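Local coordinates for putative branched-chain amino acid transport system substrate-binding protein (Rhodopseudomonas palustris, PDB 3TX6), which probably binds aromatic acids in the periplasm, such as the 3-(4-hydroxy-phenyl)pyruvic acid held here, for uptake by an ABC transporter, at residues Y127-K132 with L218-H223; K44-D49 with R62-E67; A270-A273 with S279-Q282. One frame throughout, in Å; residues are numbered along the deposited sequence.

Contact 1: Y127-K132 with L218-H223; sequences YEHMKK and LIYQTH. With ENO (3-(4-hydroxy-phenyl)pyruvic acid), chain D.
His129 and Met130, in the last turn of helix 119-130, take hold of Tyr220 on strand 218-221 in two different ways: a hydrogen bond and a Met-aromatic contact fasten a helix to the mixed sheet in one lobe of a periplasmic binding protein. The tight part lies over one face of the phenol ring. Met130, a selenomethionine, has two conformers; in one, CG lies opposite the carbonyl carbon (chi1 -68°) and the extended chain beyond runs counter to Tyr220. CG of Met130 sits 3.3 Å from CZ of Tyr220, offset toward the rim; SE of Met130 is 4.7 Å from the centroid of the Tyr220 ring, 12° off its normal; and CE of Met130 comes to 3.5 Å from CG of Tyr220. Leu126, Ala193 and Leu195 also touch this buried ring. The loose side is the partly exposed one, where CE1 of His129 merely approaches CD1 of Leu218 at 4.2 Å. At the other end of 218-223 the chain reaches the ligand pocket, and C6 of the bound acid stands 3.6 Å above the ring of His223, over its centre. Back at the helix, the polar anchor is short: ND1 of His129 and OH of Tyr220 are 2.6 Å apart, with the hydroxyl oxygen in the imidazole plane at the ring edge, and either atom could be the donor.

Contact 2: K44-D49 with R62-E67; sequences KVIVLD and RRFVTE
The phenyl ring of Phe64 and the guanidinium of Arg63 are both met obliquely by Leu48, while the edge of the guanidinium is taken by Glu67, lying in its plane. The carbonyl oxygen of Ile46 also meets the ring obliquely. This is the strand-to-helix step of a beta-alpha-beta crossover: strand 41-49 runs into helix 54-67, which leads to strand 72-75, a parallel neighbour of strand 8-14 on its other side. The short segments run at 148° to each other with their axes 10.4 Å apart at the closest. Phe64 spans much of that gap. Its CG stands opposite the carbonyl carbon (chi1 -57°), which turns the ring toward the strand, where it slides past Ile46 and Leu48 in the opposite direction to theirs. CE1 of Phe64 lies 3.6 Å from CD1 of Leu48 and 3.9 Å from CG2 of Ile46, and the same carbon comes within 3.8 Å of the carbonyl oxygen of Ile46. Thr13 and Ile73 touch the ring as well, so one aromatic side chain of the helix meets three adjacent strands of the sheet. Toward the surface the character changes. Arg63 crosses Leu48 at about a right angle, bringing NH1 to 3.5 Å from CD1 of Leu48, so a methyl group packs against a charged side chain. Glu67, one helical turn along, forms a salt bridge that grips the guanidinium of Arg63 side-on and fixes its rotation. NE of Arg63 reaches OE1 of Glu67 at 3.0 Å, tilted 26° from the carboxylate plane, while NH2 of Arg63 meets the syn lone pair of OE2 of Glu67 at 2.9 Å.

Contact 3: A270-A273 with S279-Q282; sequences AYEA and SRSQ. With ENO (3-(4-hydroxy-phenyl)pyruvic acid), chain D.
Two torsion choices bring Glu272 and Arg280 together: Glu272 sets CG opposite its carbonyl carbon (chi1 -61°) and extends from there, whereas Arg280 tucks CG between its backbone N and carbonyl carbon (chi1 64°) and bends again farther out at the CG-CD bond. The bend sets NE on the same side as the backbone N, so that both point at one carboxylate oxygen. The grip is a side-on, two-nitrogen salt bridge. NE of Arg280 gives a nearly straight bond of 2.8 Å to OE2 of Glu272, and NH2 of Arg280 reaches OE1 of Glu272 at 3.0 Å, both on the syn side but tilted from the carboxylate plane. The two flat groups are turned 35° against each other. A third donor, the backbone N of Arg280, comes to the anti side of OE2 of Glu272 at 3.0 Å, and approaches from the same face of the carboxylate as NE. Beside this salt bridge, OG of Ser279 sits in the plane of the Tyr271 ring at its edge, 3.4 Å from CD1 of Tyr271; its hydrogen-bond partner is the carbonyl of Gly276. The salt bridge braces the turn from helix 261-275 to helix 282-304, which leads into the ligand pocket of this periplasmic binding protein, and Ser281 N-caps the second helix through Ala284 N. Next, NE2 of Gln282 donates an N-H to O3 of the bound acid at 3.0 Å in an almost linear bond; NE2 is also bonded to OE1 of Gln117, while OE1 of Gln282 is held by Gly246 N. NH1 of Arg280 also pairs with Glu252. With a guanidinium and a backbone amide both directed at it, Glu272 is probably stabilised as the anion, and its carboxylate is fixed in position and rotation.

Overall arrangement
From the N terminus, contact 2 comes first, closing strand 41-49 on helix 54-67 in one lobe; the twelve residues between its segments are mostly the first part of that helix. Contact 1 closes the widest loop, with 85 residues between its segments, joining helix 119-130 to strand 218-221 in the other lobe's sheet. Contact 3 closes the tightest: with five residues between its segments, it spans the turn from helix 261-275 to helix 282-304. The three run in series; none nests or crosses. Contacts 1 and 3 meet at the ligand, where the carbonyl oxygen of His223 packs 3.5 Å from CG of Gln282. Contact 2 stays apart, its nearest atoms about 12 Å from contact 3.

Contact 1: Y127-K132 with L218-H223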
loop_
_atom_site.group_PDB
_atom_site.type_symbol
_atom_site.label_atom_id
_atom_site.label_comp_id
_atom_site.label_asym_id
_atom_site.label_seq_id
_atom_site.Cartn_x
_atom_site.Cartn_y
_atom_site.Cartn_z
ATOM N N TYR A 127 -2.227 -17.406 2.138
ATOM C CA TYR A 127 -2.139 -18.824 1.762
ATOM C C TYR A 127 -1.864 -19.720 2.993
ATOM O O TYR A 127 -2.340 -20.850 3.050
ATOM C CB TYR A 127 -1.102 -19.101 0.666
ATOM C CG TYR A 127 -1.073 -18.091 -0.478
ATOM C CD1 TYR A 127 -2.236 -17.523 -0.947
ATOM C CD2 TYR A 127 0.127 -17.713 -1.089
ATOM C CE1 TYR A 127 -2.215 -16.567 -1.940
ATOM C CE2 TYR A 127 0.149 -16.769 -2.106
ATOM C CZ TYR A 127 -1.027 -16.191 -2.510
ATOM O OH TYR A 127 -1.072 -15.230 -3.506
ATOM N N GLU A 128 -1.077 -19.237 3.935
ATOM C CA GLU A 128 -0.815 -19.974 5.170
ATOM C C GLU A 128 -2.118 -20.268 5.867
ATOM O O GLU A 128 -2.340 -21.378 6.327
ATOM C CB GLU A 128 0.132 -19.237 6.124
ATOM C CG GLU A 128 1.601 -19.312 5.705
ATOM C CD GLU A 128 2.545 -18.460 6.563
ATOM O OE1 GLU A 128 2.053 -17.592 7.328
ATOM O OE2 GLU A 128 3.790 -18.666 6.469
ATOM N N HIS A 129 -2.962 -19.237 5.989
ATOM C CA HIS A 129 -4.271 -19.411 6.568
ATOM C C HIS A 129 -5.118 -20.379 5.811
ATOM O O HIS A 129 -5.779 -21.240 6.440
ATOM C CB HIS A 129 -4.970 -18.076 6.689
ATOM C CG HIS A 129 -6.269 -18.153 7.397
ATOM N ND1 HIS A 129 -7.426 -18.438 6.764
ATOM C CD2 HIS A 129 -6.575 -17.984 8.748
ATOM C CE1 HIS A 129 -8.430 -18.459 7.689
ATOM N NE2 HIS A 129 -7.904 -18.142 8.884
HETATM N N MSE A 130 -5.128 -20.275 4.480
HETATM C CA MSE A 130 -5.871 -21.225 3.643
HETATM C C MSE A 130 -5.481 -22.643 4.038
HETATM O O MSE A 130 -6.343 -23.460 4.312
HETATM C CB MSE A 130 -5.634 -20.942 2.149
HETATM C CG MSE A 130 -6.234 -19.621 1.607
HETATM SE SE MSE A 130 -5.781 -19.494 -0.317
HETATM C CE MSE A 130 -6.282 -17.572 -0.492
ATOM N N LYS A 131 -4.183 -22.930 4.130
ATOM C CA LYS A 131 -3.707 -24.294 4.379
ATOM C C LYS A 131 -3.837 -24.779 5.834
ATOM O O LYS A 131 -3.449 -25.920 6.183
ATOM C CB LYS A 131 -2.271 -24.484 3.901
ATOM C CG LYS A 131 -2.046 -24.219 2.414
ATOM C CD LYS A 131 -2.984 -24.966 1.455
ATOM C CE LYS A 131 -2.922 -26.491 1.608
ATOM N NZ LYS A 131 -3.951 -27.192 0.782
ATOM N N LYS A 132 -4.365 -23.917 6.680
ATOM C CA LYS A 132 -4.760 -24.267 8.012
ATOM C C LYS A 132 -6.287 -24.447 8.083
ATOM O O LYS A 132 -6.813 -24.917 9.106
ATOM C CB LYS A 132 -4.254 -23.202 9.011
ATOM C CG LYS A 132 -2.765 -23.344 9.394
ATOM C CD LYS A 132 -2.573 -23.771 10.863
ATOM C CE LYS A 132 -1.996 -25.180 11.034
ATOM N NZ LYS A 132 -2.922 -26.357 10.916
ATOM N N LEU A 218 -14.409 -19.756 1.922
ATOM C CA LEU A 218 -13.668 -18.652 2.489
ATOM C C LEU A 218 -13.310 -17.632 1.394
ATOM O O LEU A 218 -12.940 -18.008 0.280
ATOM C CB LEU A 218 -12.431 -19.122 3.275
ATOM C CG LEU A 218 -12.651 -19.941 4.569
ATOM C CD1 LEU A 218 -11.330 -20.335 5.238
ATOM C CD2 LEU A 218 -13.532 -19.146 5.546
ATOM N N ILE A 219 -13.459 -16.342 1.706
ATOM C CA ILE A 219 -12.984 -15.264 0.780
ATOM C C ILE A 219 -11.846 -14.474 1.401
ATOM O O ILE A 219 -11.856 -14.146 2.646
ATOM C CB ILE A 219 -14.114 -14.271 0.426
ATOM C CG1 ILE A 219 -15.282 -14.999 -0.237
ATOM C CG2 ILE A 219 -13.596 -13.118 -0.465
ATOM C CD1 ILE A 219 -16.550 -14.131 -0.396
ATOM N N TYR A 220 -10.832 -14.247 0.555
ATOM C CA TYR A 220 -9.603 -13.620 0.966
ATOM C C TYR A 220 -9.424 -12.327 0.194
ATOM O O TYR A 220 -9.689 -12.242 -1.035
ATOM C CB TYR A 220 -8.412 -14.575 0.732
ATOM C CG TYR A 220 -8.382 -15.787 1.683
ATOM C CD1 TYR A 220 -9.216 -16.918 1.503
ATOM C CD2 TYR A 220 -7.545 -15.791 2.760
ATOM C CE1 TYR A 220 -9.199 -17.976 2.421
ATOM C CE2 TYR A 220 -7.517 -16.863 3.670
ATOM C CZ TYR A 220 -8.349 -17.955 3.499
ATOM O OH TYR A 220 -8.267 -19.008 4.422
ATOM N N GLN A 221 -8.985 -11.314 0.932
ATOM C CA GLN A 221 -8.824 -9.966 0.371
ATOM C C GLN A 221 -7.395 -9.529 0.550
ATOM O O GLN A 221 -6.744 -9.875 1.580
ATOM C CB GLN A 221 -9.766 -8.919 1.006
ATOM C CG GLN A 221 -11.244 -9.080 0.677
ATOM C CD GLN A 221 -11.635 -8.550 -0.692
ATOM O OE1 GLN A 221 -10.864 -7.806 -1.313
ATOM N NE2 GLN A 221 -12.849 -8.870 -1.157
ATOM N N THR A 222 -6.933 -8.720 -0.421
ATOM C CA THR A 222 -5.625 -8.106 -0.327
ATOM C C THR A 222 -5.597 -6.860 0.543
ATOM O O THR A 222 -6.625 -6.366 0.989
ATOM C CB THR A 222 -5.105 -7.703 -1.721
ATOM O OG1 THR A 222 -5.786 -6.538 -2.236
ATOM C CG2 THR A 222 -5.209 -8.860 -2.737
ATOM N N HIS A 223 -4.383 -6.352 0.760
ATOM C CA HIS A 223 -4.180 -5.167 1.578
ATOM C C HIS A 223 -4.687 -3.901 0.903
ATOM O O HIS A 223 -4.822 -2.883 1.560
ATOM C CB HIS A 223 -2.750 -5.034 2.099
ATOM C CG HIS A 223 -1.655 -5.112 1.037
ATOM N ND1 HIS A 223 -1.709 -5.923 -0.048
ATOM C CD2 HIS A 223 -0.375 -4.551 1.043
ATOM C CE1 HIS A 223 -0.519 -5.796 -0.729
ATOM N NE2 HIS A 223 0.268 -4.964 -0.056
HETATM O O4 ENO D . -1.812 -0.638 -5.618
HETATM C C9 ENO D . -2.433 0.336 -2.409
HETATM C C8 ENO D . -1.754 0.275 -1.209
HETATM C C7 ENO D . -1.591 -0.944 -0.531
HETATM C C6 ENO D . -2.041 -2.099 -1.141
HETATM C C5 ENO D . -2.744 -2.051 -2.341
HETATM C C4 ENO D . -2.938 -0.826 -3.003
HETATM O O3 ENO D . -0.877 -0.950 0.660
HETATM C C3 ENO D . -3.752 -0.748 -4.264
HETATM C C2 ENO D . -3.050 -0.742 -5.567
HETATM C C1 ENO D . -3.874 -0.731 -6.767
HETATM O O2 ENO D . -3.291 -0.670 -7.870
HETATM O O1 ENO D . -5.138 -0.790 -6.690
#

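Contact 2: K44-D49 with R62-E67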
loop_
_atom_site.group_PDB
_atom_site.type_symbol
_atom_site.label_atom_id
_atom_site.label_comp_id
_atom_site.label_asym_id
_atom_site.label_seq_id
_atom_site.Cartn_x
_atom_site.Cartn_y
_atom_site.Cartn_z
ATOM N N LYS A 44 8.807 21.621 2.919
ATOM C CA LYS A 44 7.894 22.261 2.010
ATOM C C LYS A 44 7.251 21.109 1.258
ATOM O O LYS A 44 7.901 20.448 0.459
ATOM C CB LYS A 44 8.646 23.192 1.052
ATOM C CG LYS A 44 7.775 23.785 -0.030
ATOM C CD LYS A 44 6.788 24.791 0.524
ATOM C CE LYS A 44 6.010 25.519 -0.579
ATOM N NZ LYS A 44 4.852 26.309 -0.061
ATOM N N VAL A 45 5.974 20.869 1.511
ATOM C CA VAL A 45 5.274 19.708 0.994
ATOM C C VAL A 45 4.207 20.229 0.009
ATOM O O VAL A 45 3.351 21.070 0.343
ATOM C CB VAL A 45 4.608 18.899 2.129
ATOM C CG1 VAL A 45 3.849 17.704 1.560
ATOM C CG2 VAL A 45 5.633 18.452 3.160
ATOM N N ILE A 46 4.293 19.717 -1.211
ATOM C CA ILE A 46 3.417 20.095 -2.332
ATOM C C ILE A 46 2.600 18.879 -2.737
ATOM O O ILE A 46 3.154 17.839 -3.054
ATOM C CB ILE A 46 4.222 20.591 -3.546
ATOM C CG1 ILE A 46 5.145 21.742 -3.147
ATOM C CG2 ILE A 46 3.263 21.033 -4.640
ATOM C CD1 ILE A 46 6.407 21.829 -3.950
ATOM N N VAL A 47 1.289 18.983 -2.581
ATOM C CA VAL A 47 0.355 17.871 -2.792
ATOM C C VAL A 47 -0.515 18.106 -3.980
ATOM O O VAL A 47 -1.068 19.183 -4.122
ATOM C CB VAL A 47 -0.529 17.605 -1.553
ATOM C CG1 VAL A 47 -1.290 16.290 -1.738
ATOM C CG2 VAL A 47 0.355 17.574 -0.316
ATOM N N LEU A 48 -0.612 17.120 -4.854
ATOM C CA LEU A 48 -1.482 17.190 -6.021
ATOM C C LEU A 48 -2.293 15.911 -6.158
ATOM O O LEU A 48 -1.821 14.851 -5.794
ATOM C CB LEU A 48 -0.611 17.363 -7.298
ATOM C CG LEU A 48 0.130 18.713 -7.416
ATOM C CD1 LEU A 48 1.079 18.719 -8.644
ATOM C CD2 LEU A 48 -0.827 19.944 -7.475
ATOM N N ASP A 49 -3.473 16.035 -6.740
ATOM C CA ASP A 49 -4.300 14.922 -7.142
ATOM C C ASP A 49 -3.902 14.480 -8.542
ATOM O O ASP A 49 -3.734 15.319 -9.429
ATOM C CB ASP A 49 -5.740 15.411 -7.157
ATOM C CG ASP A 49 -6.766 14.364 -7.546
ATOM O OD1 ASP A 49 -6.559 13.147 -7.370
ATOM O OD2 ASP A 49 -7.830 14.823 -8.046
ATOM N N ARG A 62 6.654 15.372 -12.768
ATOM C CA ARG A 62 7.523 16.259 -13.477
ATOM C C ARG A 62 7.480 17.677 -12.915
ATOM O O ARG A 62 8.521 18.301 -12.770
ATOM C CB ARG A 62 7.183 16.234 -14.970
ATOM C CG ARG A 62 8.015 17.177 -15.817
ATOM C CD ARG A 62 9.526 17.045 -15.667
ATOM N NE ARG A 62 9.958 15.710 -15.999
ATOM C CZ ARG A 62 11.224 15.282 -15.969
ATOM N NH1 ARG A 62 12.182 16.085 -15.543
ATOM N NH2 ARG A 62 11.506 14.011 -16.250
ATOM N N ARG A 63 6.280 18.166 -12.573
ATOM C CA ARG A 63 6.172 19.492 -11.964
ATOM C C ARG A 63 7.000 19.533 -10.687
ATOM O O ARG A 63 7.693 20.487 -10.402
ATOM C CB ARG A 63 4.727 19.844 -11.601
ATOM C CG ARG A 63 3.834 20.196 -12.771
ATOM C CD ARG A 63 2.416 20.593 -12.375
ATOM N NE ARG A 63 2.478 21.787 -11.567
ATOM C CZ ARG A 63 1.552 22.212 -10.730
ATOM N NH1 ARG A 63 0.421 21.585 -10.569
ATOM N NH2 ARG A 63 1.790 23.329 -10.053
ATOM N N PHE A 64 6.978 18.461 -9.901
ATOM C CA PHE A 64 7.745 18.456 -8.685
ATOM C C PHE A 64 9.241 18.525 -8.964
ATOM O O PHE A 64 9.973 19.193 -8.249
ATOM C CB PHE A 64 7.498 17.203 -7.828
ATOM C CG PHE A 64 6.062 16.970 -7.453
ATOM C CD1 PHE A 64 5.225 18.015 -7.134
ATOM C CD2 PHE A 64 5.592 15.666 -7.310
ATOM C CE1 PHE A 64 3.926 17.784 -6.739
ATOM C CE2 PHE A 64 4.292 15.428 -6.954
ATOM C CZ PHE A 64 3.463 16.482 -6.642
ATOM N N VAL A 65 9.701 17.761 -9.950
ATOM C CA VAL A 65 11.142 17.542 -10.057
ATOM C C VAL A 65 11.771 18.728 -10.733
ATOM O O VAL A 65 12.957 19.006 -10.439
ATOM C CB VAL A 65 11.559 16.138 -10.658
ATOM C CG1 VAL A 65 10.968 14.953 -9.917
ATOM C CG2 VAL A 65 11.225 16.013 -12.098
ATOM N N THR A 66 10.981 19.477 -11.511
ATOM C CA THR A 66 11.433 20.579 -12.351
ATOM C C THR A 66 10.965 22.020 -11.908
ATOM O O THR A 66 11.750 22.975 -11.745
ATOM C CB THR A 66 11.026 20.262 -13.823
ATOM O OG1 THR A 66 11.965 19.315 -14.433
ATOM C CG2 THR A 66 10.877 21.526 -14.569
ATOM N N GLU A 67 9.706 22.169 -11.620
ATOM C CA GLU A 67 9.157 23.408 -11.147
ATOM C C GLU A 67 9.510 23.617 -9.649
ATOM O O GLU A 67 9.972 24.697 -9.231
ATOM C CB GLU A 67 7.658 23.305 -11.449
ATOM C CG GLU A 67 6.743 24.443 -11.111
ATOM C CD GLU A 67 5.261 24.047 -11.222
ATOM O OE1 GLU A 67 4.757 23.589 -12.304
ATOM O OE2 GLU A 67 4.570 24.174 -10.170
#

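Contact 3: A270-A273 with S279-Q282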
loop_
_atom_site.group_PDB
_atom_site.type_symbol
_atom_site.label_atom_id
_atom_site.label_comp_id
_atom_site.label_asym_id
_atom_site.label_seq_id
_atom_site.Cartn_x
_atom_site.Cartn_y
_atom_site.Cartn_z
ATOM N N ALA A 270 -3.966 10.550 16.218
ATOM C CA ALA A 270 -4.085 11.840 15.538
ATOM C C ALA A 270 -5.227 11.798 14.489
ATOM O O ALA A 270 -6.087 12.673 14.444
ATOM C CB ALA A 270 -2.771 12.219 14.888
ATOM N N TYR A 271 -5.199 10.779 13.635
ATOM C CA TYR A 271 -6.142 10.685 12.534
ATOM C C TYR A 271 -7.565 10.508 13.085
ATOM O O TYR A 271 -8.501 11.145 12.610
ATOM C CB TYR A 271 -5.769 9.510 11.595
ATOM C CG TYR A 271 -6.398 9.643 10.221
ATOM C CD1 TYR A 271 -7.762 9.331 10.021
ATOM C CD2 TYR A 271 -5.705 10.168 9.155
ATOM C CE1 TYR A 271 -8.370 9.501 8.783
ATOM C CE2 TYR A 271 -6.302 10.341 7.944
ATOM C CZ TYR A 271 -7.662 10.045 7.768
ATOM O OH TYR A 271 -8.258 10.263 6.528
ATOM N N GLU A 272 -7.708 9.627 14.070
ATOM C CA GLU A 272 -9.037 9.332 14.606
ATOM C C GLU A 272 -9.554 10.460 15.504
ATOM O O GLU A 272 -10.748 10.626 15.601
ATOM C CB GLU A 272 -9.026 7.961 15.293
ATOM C CG GLU A 272 -8.660 6.875 14.263
ATOM C CD GLU A 272 -8.696 5.459 14.779
ATOM O OE1 GLU A 272 -8.323 5.240 15.958
ATOM O OE2 GLU A 272 -9.089 4.549 13.993
ATOM N N ALA A 273 -8.684 11.254 16.120
ATOM C CA ALA A 273 -9.150 12.453 16.830
ATOM C C ALA A 273 -9.805 13.465 15.869
ATOM O O ALA A 273 -10.860 14.025 16.179
ATOM C CB ALA A 273 -8.035 13.094 17.639
ATOM N N SER A 279 -11.453 5.373 11.953
ATOM C CA SER A 279 -11.129 5.924 10.651
ATOM C C SER A 279 -9.700 5.612 10.210
ATOM O O SER A 279 -9.316 6.027 9.130
ATOM C CB SER A 279 -11.386 7.443 10.560
ATOM O OG SER A 279 -10.642 8.164 11.517
ATOM N N ARG A 280 -8.940 4.864 11.017
ATOM C CA ARG A 280 -7.594 4.413 10.618
ATOM C C ARG A 280 -7.675 3.667 9.289
ATOM O O ARG A 280 -8.682 3.044 8.970
ATOM C CB ARG A 280 -7.049 3.497 11.681
ATOM C CG ARG A 280 -7.841 2.184 11.867
ATOM C CD ARG A 280 -7.435 1.387 13.084
ATOM N NE ARG A 280 -7.659 2.123 14.311
ATOM C CZ ARG A 280 -7.283 1.688 15.520
ATOM N NH1 ARG A 280 -6.698 0.503 15.635
ATOM N NH2 ARG A 280 -7.505 2.445 16.603
ATOM N N SER A 281 -6.579 3.687 8.547
ATOM C CA SER A 281 -6.462 2.956 7.287
ATOM C C SER A 281 -5.033 2.511 7.008
ATOM O O SER A 281 -4.060 3.123 7.429
ATOM C CB SER A 281 -7.011 3.750 6.098
ATOM O OG SER A 281 -6.241 4.911 5.863
ATOM N N GLN A 282 -4.974 1.462 6.214
ATOM C CA GLN A 282 -3.763 1.031 5.492
ATOM C C GLN A 282 -3.081 2.201 4.814
ATOM O O GLN A 282 -1.858 2.316 4.834
ATOM C CB GLN A 282 -4.178 -0.006 4.442
ATOM C CG GLN A 282 -3.086 -0.592 3.553
ATOM C CD GLN A 282 -2.163 -1.588 4.228
ATOM O OE1 GLN A 282 -2.385 -1.996 5.382
ATOM N NE2 GLN A 282 -1.130 -1.989 3.498
HETATM O O4 ENO D . -1.812 -0.638 -5.618
HETATM C C9 ENO D . -2.433 0.336 -2.409
HETATM C C8 ENO D . -1.754 0.275 -1.209
HETATM C C7 ENO D . -1.591 -0.944 -0.531
HETATM C C6 ENO D . -2.041 -2.099 -1.141
HETATM C C5 ENO D . -2.744 -2.051 -2.341
HETATM C C4 ENO D . -2.938 -0.826 -3.003
HETATM O O3 ENO D . -0.877 -0.950 0.660
HETATM C C3 ENO D . -3.752 -0.748 -4.264
HETATM C C2 ENO D . -3.050 -0.742 -5.567
HETATM C C1 ENO D . -3.874 -0.731 -6.767
HETATM O O2 ENO D . -3.291 -0.670 -7.870
HETATM O O1 ENO D . -5.138 -0.790 -6.690
#